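Long-range contacts in arylmalonate decarboxylase (Bordetella bronchiseptica, PDB 3IXL), which catalyses the decarboxylation of 2-aryl-2-methylmalonates to 2-arylpropionates, taking up a proton and releasing carbon dioxide: residues P7-I12 against L31-S36; P21-R26 against S211-F216; G47-I52 against F79-A84. The protein carries 2 engineered substitutions. One frame throughout, in Å; residues are numbered along the deposited sequence.

Contacts 1 and 2 form one continuous packing region, with centres about 11 Å apart. Phe216 of contact 2 joins them by packing. Its CE2 lies 3.5 Å from Met11 CE, and its CD2 lies 3.6 Å from Phe33 CE2, both residues of contact 1. Helix 23-27 of contact 2 is also the helix that connects the two strands of contact 1. Contact 3 stands apart, its centre about 22 Å from that of contact 1 and about 21 Å from that of contact 2. The bound 2-phenylacetic acid lies about 5 Å from the side chain of Tyr48, about 7 Å from that of Pro21 and about 10 Å from that of Met11.

Contact 1. Residues P7-I12 against L31-S36; sequences PTIGMI and LPFIAS
A beta-alpha-beta unit brings Ile9, Met11 and their strand beside Phe33 and Ile34. Strands 8-12 and 33-36 run parallel, their axes 25° apart. Four backbone hydrogen bonds join them: Ile9 N to Pro32 O, Ile34 N to Ile9 O, Met11 N to Ile34 O, and Ser36 N to Met11 O. A water extends the seam by donating to Pro7 O and Pro32 O.

On one face, the Phe33 ring lies alongside Ile9, and both side chains point the same way. Phe33 CD2 touches Ile9 CB at 3.7 Å, and CE2 meets Ile9 CD1. The extended Met11 chain crosses this ring obliquely. Its CE comes 3.9 Å from Phe33 CD2, and Met11 SD makes an oblique Met-aromatic contact 5.1 Å from the ring centroid. Helix 211-222 covers this face.

On the other face, Thr8 and Ile34 cross at about a right angle. Thr8 CG2, anti to its backbone N, presses on Ile34 CG1 at 3.5 Å. Ile12 and Ile34 of this face meet helix 55-64, where Ser36 OG bonds His58 and Arg61. Strand 33-37 ends the sheet beside 8-13, as in the parallel alpha/beta domains of the aspartate/glutamate racemase clan.

Contact 2. Residues P21-R26 against S211-F216; sequences PADGAR and SSPAGF
Phe216, Asp23 and Pro21 bury the most surface here, and the Phe216 ring is the centre of the contact. One face of this ring lies against the backbone of Asp23 and Gly24. Gly24 CA sits over that face, 3.7 Å from the ring centroid and 30° off the normal, in a CH-pi contact. The packing is close, with Gly24 CA only 3.3 Å from Phe216 CE2. Gly24 N lies above the same face, offset toward the rim. The CB bond of Phe216 points toward segment 21-26, with CG anti to the carbonyl carbon and beside the backbone N (chi1 -80°).

Pro21 meets the edge of the Phe216 ring. Its CB lies there in plane, 3.8 Å from Phe216 CE1. Pro21 CG and CD reach the neighbouring ring atom CZ. Pro21 O also accepts the backbone bond from Gly24 N, which holds the turn into the helix.

Asp23 carries its carboxylate toward the first turn of helix 211-222. Asp23 OD2 lies 3.2 Å from Ser212 OG and 3.5 Å from Pro213 CD. A water bridges the two segments: it accepts from Asp23 N at 3.1 Å and hydrogen-bonds Ser212 OG at 2.8 Å. Ser212 OG is anti to its backbone N (chi1 -173°), facing this water. Asp23 CB packs against Phe216 CE1 at 4.0 Å.

The contact is buried beside strands 8-13 and 33-37, and Pro21 as well as Phe216 touches the former. Leu194 touches Asp23 and Pro213. Helix 211-222 packs against helix 23-27 and strand 8-13, against helix 235-238 through Pro213 and Ala214, and against helix 104-114 through Ser211 and Ala214.

Contact 3. Residues G47-I52 against F79-A84; sequences GYDAVI and FYRGAA
Asp49 OD1 receives two partners from the other segment, Tyr80 OH and Arg81 NH2. The Tyr80 hydroxyl donates at 2.8 Å and meets OD1 nearly along its C-O axis. Arg81 NH2 makes a longer salt bridge to OD1, at 3.3 Å. This salt bridge may help keep the Asp49 carboxylate ionised. The carboxylate and guanidinium planes are 38° apart. Tyr80 OH lies 3.1 Å above the guanidinium plane, over its centre. Arg81 also has a cation-pi partner in Phe85.

The Tyr80 ring is packed on both faces. Arg81 CG covers the centre of one. Tyr48 turns its edge to the opposite face in a tilted T-shaped (edge-to-face) pair, with ring centroids 4.7 Å apart and planes at 57°. Tyr48 CD2 comes 3.4 Å from Tyr80 CG. Tyr48 CB adds a CH-pi contact over the same face. The contact thus joins helix 45-51 to the type I turn Phe79-Gly82, which precedes helix 83-97. Gly82 is the N-cap position of that helix, and its N closes the turn on Phe79 O.

Tyr48 OH bonds Ser76 OG, and Ser76 belongs to the pocket of the bound 2-phenylacetic acid. Tyr48 O takes two backbone donors, Val51 N and Ile52 N. Tyr80 O accepts from Arg133 NH1. Ile52 CG2 packs beside Tyr80 OH at 3.6 Å and near Arg81 NH1.

Contact 1. Residues P7-I12 against L31-S36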
loop_
_atom_site.group_PDB
_atom_site.type_symbol
_atom_site.label_atom_id
_atom_site.label_comp_id
_atom_site.label_asym_id
_atom_site.label_seq_id
_atom_site.Cartn_x
_atom_site.Cartn_y
_atom_site.Cartn_z
ATOM N N PRO A 7 -21.507 -2.009 -3.414
ATOM C CA PRO A 7 -20.755 -1.178 -2.472
ATOM C C PRO A 7 -19.648 -0.371 -3.155
ATOM O O PRO A 7 -18.855 -0.910 -3.935
ATOM C CB PRO A 7 -20.163 -2.196 -1.484
ATOM C CG PRO A 7 -20.165 -3.487 -2.208
ATOM C CD PRO A 7 -21.359 -3.445 -3.114
ATOM N N THR A 8 -19.629 0.921 -2.867
ATOM C CA THR A 8 -18.568 1.809 -3.316
ATOM C C THR A 8 -17.409 1.700 -2.330
ATOM O O THR A 8 -17.619 1.619 -1.124
ATOM C CB THR A 8 -19.089 3.244 -3.381
ATOM O OG1 THR A 8 -20.172 3.302 -4.323
ATOM C CG2 THR A 8 -18.023 4.181 -3.828
ATOM N N ILE A 9 -16.187 1.653 -2.848
ATOM C CA ILE A 9 -15.009 1.640 -1.984
ATOM C C ILE A 9 -14.344 3.007 -2.048
ATOM O O ILE A 9 -14.015 3.484 -3.136
ATOM C CB ILE A 9 -14.034 0.516 -2.384
ATOM C CG1 ILE A 9 -14.674 -0.842 -2.064
ATOM C CG2 ILE A 9 -12.684 0.680 -1.661
ATOM C CD1 ILE A 9 -13.964 -2.029 -2.659
ATOM N N GLY A 10 -14.177 3.640 -0.891
ATOM C CA GLY A 10 -13.599 4.973 -0.824
ATOM C C GLY A 10 -12.120 4.946 -0.494
ATOM O O GLY A 10 -11.686 4.151 0.358
ATOM N N MET A 11 -11.360 5.826 -1.141
ATOM C CA MET A 11 -9.898 5.869 -0.976
ATOM C C MET A 11 -9.400 7.278 -0.736
ATOM O O MET A 11 -9.721 8.184 -1.497
ATOM C CB MET A 11 -9.222 5.259 -2.202
ATOM C CG MET A 11 -9.492 3.772 -2.282
ATOM S SD MET A 11 -8.681 2.958 -3.657
ATOM C CE MET A 11 -8.747 1.258 -3.063
ATOM N N ILE A 12 -8.624 7.457 0.327
ATOM C CA ILE A 12 -7.949 8.717 0.605
ATOM C C ILE A 12 -6.552 8.603 -0.002
ATOM O O ILE A 12 -5.797 7.693 0.358
ATOM C CB ILE A 12 -7.867 8.994 2.119
ATOM C CG1 ILE A 12 -9.262 8.988 2.756
ATOM C CG2 ILE A 12 -7.174 10.338 2.366
ATOM C CD1 ILE A 12 -9.229 8.958 4.272
ATOM N N LEU A 31 -15.584 -3.104 -10.189
ATOM C CA LEU A 31 -15.878 -2.501 -8.891
ATOM C C LEU A 31 -15.758 -0.980 -8.947
ATOM O O LEU A 31 -14.854 -0.464 -9.600
ATOM C CB LEU A 31 -14.953 -3.055 -7.806
ATOM C CG LEU A 31 -15.050 -4.541 -7.479
ATOM C CD1 LEU A 31 -14.223 -4.807 -6.230
ATOM C CD2 LEU A 31 -16.483 -5.008 -7.267
ATOM N N PRO A 32 -16.687 -0.261 -8.286
ATOM C CA PRO A 32 -16.610 1.201 -8.208
ATOM C C PRO A 32 -15.715 1.689 -7.067
ATOM O O PRO A 32 -15.857 1.262 -5.911
ATOM C CB PRO A 32 -18.058 1.611 -7.954
ATOM C CG PRO A 32 -18.632 0.452 -7.169
ATOM C CD PRO A 32 -17.903 -0.788 -7.634
ATOM N N PHE A 33 -14.805 2.585 -7.405
ATOM C CA PHE A 33 -13.943 3.232 -6.424
ATOM C C PHE A 33 -14.127 4.730 -6.509
ATOM O O PHE A 33 -14.271 5.268 -7.604
ATOM C CB PHE A 33 -12.473 2.894 -6.693
ATOM C CG PHE A 33 -12.159 1.438 -6.563
ATOM C CD1 PHE A 33 -12.168 0.609 -7.688
ATOM C CD2 PHE A 33 -11.857 0.873 -5.327
ATOM C CE1 PHE A 33 -11.893 -0.749 -7.582
ATOM C CE2 PHE A 33 -11.578 -0.492 -5.214
ATOM C CZ PHE A 33 -11.604 -1.303 -6.335
ATOM N N ILE A 34 -14.134 5.400 -5.360
ATOM C CA ILE A 34 -14.150 6.855 -5.310
ATOM C C ILE A 34 -12.994 7.306 -4.446
ATOM O O ILE A 34 -12.539 6.546 -3.581
ATOM C CB ILE A 34 -15.499 7.426 -4.792
ATOM C CG1 ILE A 34 -15.836 6.889 -3.395
ATOM C CG2 ILE A 34 -16.618 7.142 -5.807
ATOM C CD1 ILE A 34 -17.047 7.567 -2.734
ATOM N N ALA A 35 -12.501 8.516 -4.687
ATOM C CA ALA A 35 -11.297 8.968 -4.012
ATOM C C ALA A 35 -11.378 10.420 -3.621
ATOM O O ALA A 35 -12.177 11.182 -4.159
ATOM C CB ALA A 35 -10.054 8.698 -4.857
ATOM N N SER A 36 -10.554 10.771 -2.650
ATOM C CA SER A 36 -10.470 12.119 -2.138
ATOM C C SER A 36 -8.995 12.384 -1.847
ATOM O O SER A 36 -8.319 11.551 -1.225
ATOM C CB SER A 36 -11.335 12.253 -0.887
ATOM O OG SER A 36 -11.468 13.616 -0.509
HETATM O O HOH W 1 -16.471 -1.429 -4.827
#

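Contact 2. Residues P21-R26 against S211-F216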
loop_
_atom_site.group_PDB
_atom_site.type_symbol
_atom_site.label_atom_id
_atom_site.label_comp_id
_atom_site.label_asym_id
_atom_site.label_seq_id
_atom_site.Cartn_x
_atom_site.Cartn_y
_atom_site.Cartn_z
ATOM N N PRO A 21 -6.388 5.500 -7.683
ATOM C CA PRO A 21 -5.129 4.964 -8.201
ATOM C C PRO A 21 -5.374 4.040 -9.397
ATOM O O PRO A 21 -6.360 3.294 -9.426
ATOM C CB PRO A 21 -4.535 4.218 -7.001
ATOM C CG PRO A 21 -5.161 4.873 -5.795
ATOM C CD PRO A 21 -6.558 5.249 -6.241
ATOM N N ALA A 22 -4.486 4.117 -10.386
ATOM C CA ALA A 22 -4.691 3.470 -11.682
ATOM C C ALA A 22 -4.839 1.949 -11.615
ATOM O O ALA A 22 -5.437 1.334 -12.504
ATOM C CB ALA A 22 -3.570 3.854 -12.640
ATOM N N ASP A 23 -4.310 1.334 -10.564
ATOM C CA ASP A 23 -4.366 -0.118 -10.470
ATOM C C ASP A 23 -5.784 -0.674 -10.358
ATOM O O ASP A 23 -6.029 -1.822 -10.731
ATOM C CB ASP A 23 -3.528 -0.610 -9.295
ATOM C CG ASP A 23 -2.033 -0.440 -9.521
ATOM O OD1 ASP A 23 -1.597 -0.039 -10.630
ATOM O OD2 ASP A 23 -1.293 -0.699 -8.560
ATOM N N GLY A 24 -6.716 0.131 -9.840
ATOM C CA GLY A 24 -8.082 -0.353 -9.578
ATOM C C GLY A 24 -8.812 -0.811 -10.828
ATOM O O GLY A 24 -9.511 -1.830 -10.809
ATOM N N ALA A 25 -8.638 -0.053 -11.907
ATOM C CA ALA A 25 -9.288 -0.345 -13.189
ATOM C C ALA A 25 -8.787 -1.641 -13.819
ATOM O O ALA A 25 -9.484 -2.252 -14.627
ATOM C CB ALA A 25 -9.100 0.812 -14.147
ATOM N N ARG A 26 -7.578 -2.054 -13.443
ATOM C CA ARG A 26 -6.971 -3.269 -13.958
ATOM C C ARG A 26 -7.267 -4.471 -13.060
ATOM O O ARG A 26 -7.672 -5.529 -13.532
ATOM C CB ARG A 26 -5.469 -3.039 -14.120
ATOM C CG ARG A 26 -5.142 -2.025 -15.228
ATOM C CD ARG A 26 -3.685 -1.575 -15.222
ATOM N NE ARG A 26 -2.787 -2.631 -15.676
ATOM C CZ ARG A 26 -1.458 -2.582 -15.591
ATOM N NH1 ARG A 26 -0.853 -1.530 -15.043
ATOM N NH2 ARG A 26 -0.733 -3.600 -16.041
ATOM N N SER A 211 2.531 -2.203 -2.381
ATOM C CA SER A 211 1.639 -1.246 -1.693
ATOM C C SER A 211 0.281 -0.995 -2.369
ATOM O O SER A 211 -0.765 -1.196 -1.748
ATOM C CB SER A 211 2.344 0.104 -1.510
ATOM O OG SER A 211 3.347 0.038 -0.532
ATOM N N SER A 212 0.292 -0.507 -3.603
ATOM C CA SER A 212 -0.968 -0.119 -4.241
ATOM C C SER A 212 -1.892 -1.328 -4.452
ATOM O O SER A 212 -3.035 -1.327 -4.003
ATOM C CB SER A 212 -0.717 0.659 -5.530
ATOM O OG SER A 212 -1.931 1.159 -6.048
ATOM N N PRO A 213 -1.399 -2.386 -5.122
ATOM C CA PRO A 213 -2.249 -3.561 -5.296
ATOM C C PRO A 213 -2.732 -4.150 -3.962
ATOM O O PRO A 213 -3.906 -4.508 -3.845
ATOM C CB PRO A 213 -1.343 -4.533 -6.065
ATOM C CG PRO A 213 -0.394 -3.617 -6.797
ATOM C CD PRO A 213 -0.099 -2.547 -5.806
ATOM N N ALA A 214 -1.866 -4.223 -2.953
ATOM C CA ALA A 214 -2.302 -4.726 -1.642
ATOM C C ALA A 214 -3.388 -3.832 -1.050
ATOM O O ALA A 214 -4.330 -4.333 -0.445
ATOM C CB ALA A 214 -1.126 -4.842 -0.678
ATOM N N GLY A 215 -3.265 -2.515 -1.241
ATOM C CA GLY A 215 -4.299 -1.587 -0.766
ATOM C C GLY A 215 -5.659 -1.913 -1.364
ATOM O O GLY A 215 -6.674 -1.923 -0.658
ATOM N N PHE A 216 -5.685 -2.185 -2.667
ATOM C CA PHE A 216 -6.929 -2.587 -3.321
ATOM C C PHE A 216 -7.454 -3.909 -2.796
ATOM O O PHE A 216 -8.625 -4.027 -2.474
ATOM C CB PHE A 216 -6.755 -2.648 -4.844
ATOM C CG PHE A 216 -6.820 -1.303 -5.497
ATOM C CD1 PHE A 216 -5.669 -0.561 -5.711
ATOM C CD2 PHE A 216 -8.052 -0.757 -5.851
ATOM C CE1 PHE A 216 -5.734 0.706 -6.283
ATOM C CE2 PHE A 216 -8.136 0.508 -6.427
ATOM C CZ PHE A 216 -6.983 1.244 -6.639
HETATM O O HOH W 2 -2.289 2.427 -8.495
#

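Contact 3. Residues G47-I52 against F79-A84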
loop_
_atom_site.group_PDB
_atom_site.type_symbol
_atom_site.label_atom_id
_atom_site.label_comp_id
_atom_site.label_asym_id
_atom_site.label_seq_id
_atom_site.Cartn_x
_atom_site.Cartn_y
_atom_site.Cartn_z
ATOM N N GLY A 47 6.426 16.283 4.950
ATOM C CA GLY A 47 5.255 16.279 4.084
ATOM C C GLY A 47 4.049 15.657 4.769
ATOM O O GLY A 47 2.944 16.205 4.717
ATOM N N TYR A 48 4.253 14.515 5.419
ATOM C CA TYR A 48 3.148 13.842 6.103
ATOM C C TYR A 48 2.526 14.738 7.165
ATOM O O TYR A 48 1.302 14.810 7.278
ATOM C CB TYR A 48 3.587 12.526 6.757
ATOM C CG TYR A 48 4.392 11.602 5.871
ATOM C CD1 TYR A 48 4.089 11.444 4.515
ATOM C CD2 TYR A 48 5.461 10.884 6.401
ATOM C CE1 TYR A 48 4.860 10.597 3.707
ATOM C CE2 TYR A 48 6.236 10.053 5.612
ATOM C CZ TYR A 48 5.934 9.919 4.265
ATOM O OH TYR A 48 6.719 9.089 3.498
ATOM N N ASP A 49 3.372 15.423 7.935
ATOM C CA ASP A 49 2.879 16.251 9.029
ATOM C C ASP A 49 1.913 17.329 8.523
ATOM O O ASP A 49 0.998 17.728 9.249
ATOM C CB ASP A 49 4.048 16.896 9.771
ATOM C CG ASP A 49 4.760 15.935 10.713
ATOM O OD1 ASP A 49 4.295 14.792 10.937
ATOM O OD2 ASP A 49 5.811 16.349 11.248
ATOM N N ALA A 50 2.108 17.780 7.284
ATOM C CA ALA A 50 1.282 18.854 6.721
ATOM C C ALA A 50 -0.121 18.420 6.278
ATOM O O ALA A 50 -0.993 19.267 6.073
ATOM C CB ALA A 50 2.001 19.550 5.579
ATOM N N VAL A 51 -0.341 17.115 6.117
ATOM C CA VAL A 51 -1.648 16.618 5.661
ATOM C C VAL A 51 -2.299 15.586 6.578
ATOM O O VAL A 51 -3.494 15.307 6.436
ATOM C CB VAL A 51 -1.604 16.036 4.215
ATOM C CG1 VAL A 51 -1.226 17.116 3.215
ATOM C CG2 VAL A 51 -0.677 14.817 4.125
ATOM N N ILE A 52 -1.526 15.006 7.498
ATOM C CA ILE A 52 -2.019 13.871 8.285
ATOM C C ILE A 52 -3.292 14.212 9.068
ATOM O O ILE A 52 -4.161 13.364 9.255
ATOM C CB ILE A 52 -0.918 13.289 9.218
ATOM C CG1 ILE A 52 -1.375 11.997 9.909
ATOM C CG2 ILE A 52 -0.509 14.309 10.276
ATOM C CD1 ILE A 52 -1.571 10.816 8.978
ATOM N N PHE A 79 2.495 4.426 8.304
ATOM C CA PHE A 79 3.524 3.768 9.133
ATOM C C PHE A 79 4.564 4.689 9.777
ATOM O O PHE A 79 5.315 4.227 10.648
ATOM C CB PHE A 79 4.197 2.553 8.430
ATOM C CG PHE A 79 5.160 2.903 7.296
ATOM C CD1 PHE A 79 6.325 3.655 7.523
ATOM C CD2 PHE A 79 4.923 2.423 6.013
ATOM C CE1 PHE A 79 7.196 3.961 6.479
ATOM C CE2 PHE A 79 5.791 2.705 4.960
ATOM C CZ PHE A 79 6.931 3.474 5.190
ATOM N N TYR A 80 4.630 5.959 9.369
ATOM C CA TYR A 80 5.789 6.778 9.758
ATOM C C TYR A 80 5.924 7.063 11.245
ATOM O O TYR A 80 6.995 7.462 11.703
ATOM C CB TYR A 80 5.903 8.074 8.956
ATOM C CG TYR A 80 5.029 9.253 9.371
ATOM C CD1 TYR A 80 3.646 9.242 9.166
ATOM C CD2 TYR A 80 5.604 10.421 9.884
ATOM C CE1 TYR A 80 2.863 10.341 9.499
ATOM C CE2 TYR A 80 4.829 11.532 10.204
ATOM C CZ TYR A 80 3.456 11.484 10.016
ATOM O OH TYR A 80 2.678 12.589 10.318
ATOM N N ARG A 81 4.830 6.884 11.981
ATOM C CA ARG A 81 4.817 7.140 13.418
ATOM C C ARG A 81 4.792 5.849 14.219
ATOM O O ARG A 81 4.716 5.885 15.449
ATOM C CB ARG A 81 3.624 8.022 13.774
ATOM C CG ARG A 81 3.819 9.470 13.366
ATOM C CD ARG A 81 2.570 10.290 13.627
ATOM N NE ARG A 81 2.813 11.722 13.492
ATOM C CZ ARG A 81 1.859 12.643 13.418
ATOM N NH1 ARG A 81 0.572 12.292 13.453
ATOM N NH2 ARG A 81 2.194 13.919 13.298
ATOM N N GLY A 82 4.858 4.711 13.539
ATOM C CA GLY A 82 4.861 3.416 14.217
ATOM C C GLY A 82 3.512 2.720 14.173
ATOM O O GLY A 82 2.513 3.285 13.681
ATOM N N ALA A 83 3.489 1.497 14.697
ATOM C CA ALA A 83 2.303 0.640 14.632
ATOM C C ALA A 83 1.103 1.154 15.420
ATOM O O ALA A 83 -0.040 1.047 14.951
ATOM C CB ALA A 83 2.651 -0.781 15.074
ATOM N N ALA A 84 1.346 1.692 16.613
ATOM C CA ALA A 84 0.249 2.202 17.434
ATOM C C ALA A 84 -0.508 3.311 16.702
ATOM O O ALA A 84 -1.741 3.361 16.759
ATOM C CB ALA A 84 0.741 2.708 18.782
#